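Local coordinates for protein CDP-glucose 4,6-dehydratase (Salmonella enterica subsp. enterica serovar Typhi, PDB 1WVG) that catalyses the NAD-dependent dehydration of CDP-D-glucose to CDP-4-dehydro-6-deoxy-D-glucose, an early step toward the CDP-linked dideoxy sugar of the lipopolysaccharide O-antigen, at residues R54-L58 with M59-I63. Numbering follows the deposited sequence.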
ATOM      1  N   ARG A  54      42.746   6.447  22.009  1.00 38.78           N
ATOM      2  CA  ARG A  54      43.948   5.819  21.426  1.00 48.67           C
ATOM      3  C   ARG A  54      43.639   4.468  20.809  1.00 45.68           C
ATOM      4  O   ARG A  54      44.407   3.521  20.995  1.00 29.31           O
ATOM      5  CB  ARG A  54      45.146   5.677  22.417  1.00 71.38           C
ATOM      6  CG  ARG A  54      45.878   6.963  22.869  1.00100.00           C
ATOM      7  CD  ARG A  54      47.362   6.868  23.295  1.00100.00           C
ATOM      8  NE  ARG A  54      48.219   7.964  22.771  1.00100.00           N
ATOM      9  CZ  ARG A  54      49.517   8.289  23.054  1.00100.00           C
ATOM     10  NH1 ARG A  54      50.301   7.548  23.871  1.00100.00           N
ATOM     11  NH2 ARG A  54      50.085   9.327  22.408  1.00100.00           N
ATOM     12  N   LEU A  55      42.508   4.371  20.083  1.00 41.03           N
ATOM     13  CA  LEU A  55      42.108   3.100  19.479  1.00 32.53           C
ATOM     14  C   LEU A  55      43.119   2.608  18.477  1.00 25.64           C
ATOM     15  O   LEU A  55      43.331   1.427  18.254  1.00 31.67           O
ATOM     16  CB  LEU A  55      40.788   3.291  18.733  1.00 27.06           C
ATOM     17  CG  LEU A  55      39.639   2.687  19.511  1.00 26.11           C
ATOM     18  CD1 LEU A  55      38.360   2.912  18.724  1.00 31.49           C
ATOM     19  CD2 LEU A  55      39.846   1.203  19.730  1.00 19.18           C
ATOM     20  N   ASN A  56      43.743   3.563  17.838  1.00 25.37           N
ATOM     21  CA  ASN A  56      44.724   3.232  16.844  1.00 28.60           C
ATOM     22  C   ASN A  56      45.763   2.315  17.426  1.00 31.72           C
ATOM     23  O   ASN A  56      46.414   1.554  16.735  1.00 31.94           O
ATOM     24  CB  ASN A  56      45.447   4.493  16.378  1.00 32.45           C
ATOM     25  CG  ASN A  56      46.674   4.115  15.592  1.00 56.27           C
ATOM     26  OD1 ASN A  56      46.574   3.344  14.641  1.00 41.64           O
ATOM     27  ND2 ASN A  56      47.837   4.620  15.985  1.00 67.06           N
ATOM     28  N   ASP A  57      45.945   2.380  18.717  1.00 24.83           N
ATOM     29  CA  ASP A  57      46.951   1.504  19.285  1.00 42.33           C
ATOM     30  C   ASP A  57      46.415   0.175  19.754  1.00 41.14           C
ATOM     31  O   ASP A  57      47.179  -0.657  20.241  1.00 32.22           O
ATOM     32  CB  ASP A  57      47.657   2.160  20.487  1.00 55.24           C
ATOM     33  CG  ASP A  57      48.561   3.276  20.052  1.00 66.21           C
ATOM     34  OD1 ASP A  57      49.192   3.278  18.984  1.00 53.43           O
ATOM     35  OD2 ASP A  57      48.600   4.214  20.957  1.00 65.14           O
ATOM     36  N   LEU A  58      45.108   0.001  19.650  1.00 34.94           N
ATOM     37  CA  LEU A  58      44.485  -1.225  20.101  1.00 28.42           C
ATOM     38  C   LEU A  58      43.918  -2.007  18.947  1.00 28.15           C
ATOM     39  O   LEU A  58      43.265  -3.037  19.139  1.00 24.60           O
ATOM     40  CB  LEU A  58      43.395  -0.924  21.127  1.00 31.90           C
ATOM     41  CG  LEU A  58      43.815   0.216  22.029  1.00 42.04           C
ATOM     42  CD1 LEU A  58      42.587   0.860  22.673  1.00 45.03           C
ATOM     43  CD2 LEU A  58      44.753  -0.353  23.084  1.00 51.90           C
ATOM     44  N   MET A  59      44.221  -1.524  17.750  1.00 24.49           N
ATOM     45  CA  MET A  59      43.724  -2.217  16.605  1.00 22.37           C
ATOM     46  C   MET A  59      44.527  -1.886  15.396  1.00 27.27           C
ATOM     47  O   MET A  59      45.316  -0.963  15.430  1.00 28.30           O
ATOM     48  CB  MET A  59      42.246  -1.796  16.384  1.00 21.79           C
ATOM     49  CG  MET A  59      42.091  -0.453  15.697  1.00 27.56           C
ATOM     50  SD  MET A  59      40.332  -0.019  15.546  1.00 35.15           S
ATOM     51  CE  MET A  59      39.916  -0.559  13.850  1.00 30.07           C
ATOM     52  N   GLU A  60      44.277  -2.638  14.339  1.00 22.88           N
ATOM     53  CA  GLU A  60      44.950  -2.397  13.105  1.00 18.62           C
ATOM     54  C   GLU A  60      44.111  -1.369  12.370  1.00 31.42           C
ATOM     55  O   GLU A  60      43.087  -1.665  11.759  1.00 29.34           O
ATOM     56  CB  GLU A  60      45.144  -3.710  12.292  1.00 19.06           C
ATOM     57  CG  GLU A  60      45.956  -3.551  10.986  1.00 24.03           C
ATOM     58  CD  GLU A  60      45.998  -4.801  10.116  1.00 43.26           C
ATOM     59  OE1 GLU A  60      45.613  -5.911  10.468  1.00 49.25           O
ATOM     60  OE2 GLU A  60      46.495  -4.554   8.924  1.00 47.97           O
ATOM     61  N   SER A  61      44.531  -0.129  12.451  1.00 33.58           N
ATOM     62  CA  SER A  61      43.802   0.937  11.790  1.00 27.92           C
ATOM     63  C   SER A  61      44.402   1.326  10.435  1.00 41.96           C
ATOM     64  O   SER A  61      45.528   1.819  10.320  1.00 41.98           O
ATOM     65  CB  SER A  61      43.667   2.120  12.731  1.00 21.89           C
ATOM     66  OG  SER A  61      43.135   3.215  12.011  1.00 23.45           O
ATOM     67  N   HIS A  62      43.642   1.118   9.367  1.00 35.68           N
ATOM     68  CA  HIS A  62      44.125   1.453   8.036  1.00 39.07           C
ATOM     69  C   HIS A  62      43.380   2.648   7.450  1.00 37.71           C
ATOM     70  O   HIS A  62      42.138   2.655   7.395  1.00 35.35           O
ATOM     71  CB  HIS A  62      44.085   0.233   7.086  1.00 47.39           C
ATOM     72  CG  HIS A  62      44.383   0.569   5.652  1.00 60.71           C
ATOM     73  ND1 HIS A  62      45.545   0.134   5.021  1.00 69.40           N
ATOM     74  CD2 HIS A  62      43.670   1.296   4.740  1.00 62.53           C
ATOM     75  CE1 HIS A  62      45.511   0.606   3.769  1.00 65.23           C
ATOM     76  NE2 HIS A  62      44.398   1.308   3.565  1.00 60.67           N
ATOM     77  N   ILE A  63      44.169   3.650   7.003  1.00 24.86           N
ATOM     78  CA  ILE A  63      43.642   4.876   6.425  1.00 19.65           C
ATOM     79  C   ILE A  63      43.442   4.723   4.945  1.00 30.69           C
ATOM     80  O   ILE A  63      44.401   4.553   4.219  1.00 26.14           O
ATOM     81  CB  ILE A  63      44.523   6.081   6.699  1.00 24.71           C
ATOM     82  CG1 ILE A  63      44.357   6.437   8.154  1.00 35.80           C
ATOM     83  CG2 ILE A  63      44.002   7.248   5.879  1.00 24.97           C
ATOM     84  CD1 ILE A  63      42.936   6.173   8.653  1.00 47.38           C
TER
HETATM   85  O   HOH W   1      47.181   0.747  13.539  1.00 35.05           O
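Asn56 and Ser61 meet where the 3-10 segment 55-57 runs into strand 60-63, chiefly through water 1. The water donates to Asn56 OD1 at 2.9 Å and accepts from the backbone Ser61 N at 3.0 Å, so one molecule ties the side-chain amide to the backbone at the start of strand 60-63. The direct touch is lighter: Asn56 OD1 lies 3.7 Å from Ser61 CB, a van der Waals approach by the amide oxygen. Although the Asn56 side chain starts out away from residues 59-63, its CG stands anti to the backbone N (chi1 167°), which lets the amide end come back toward Ser61.

This connection lies within the Rossmann fold of the short-chain dehydrogenase/reductase family, where it delivers the chain from helix 49-52 into strand 60-63, which pairs in parallel with strand 35-40. Arg54, with positive phi, is the C-prime residue of the Schellman motif ending that helix.

The second meeting is between Met59 and Leu55. Met59 CG packs 3.4 Å from Leu55 O in van der Waals contact, and further along the thioether Met59 SD reaches Leu55 CD2 at 4.4 Å, a loose apolar contact with the CD2 methyl of Leu55. With chi1 of 80°, Met59 CG sits between its own N and carbonyl carbon, and the chain then bends at chi3 (-96°), turning CE away from Leu55. The Leu55 carbonyl accepts from Leu58 N at 2.7 Å, the i to i+3 bond expected of the short 3-10 segment.

Phe50 of helix 49-52 touches Leu55, Asn56 and Ser61, while Ser26 of helix 20-31 packs on both Leu55 and Met59. The Ser61 hydroxyl is hydrogen-bonded to His17 NE2, and the side chain of Ser61 lies about 9 Å from the bound adenosine-5-diphosphoribose.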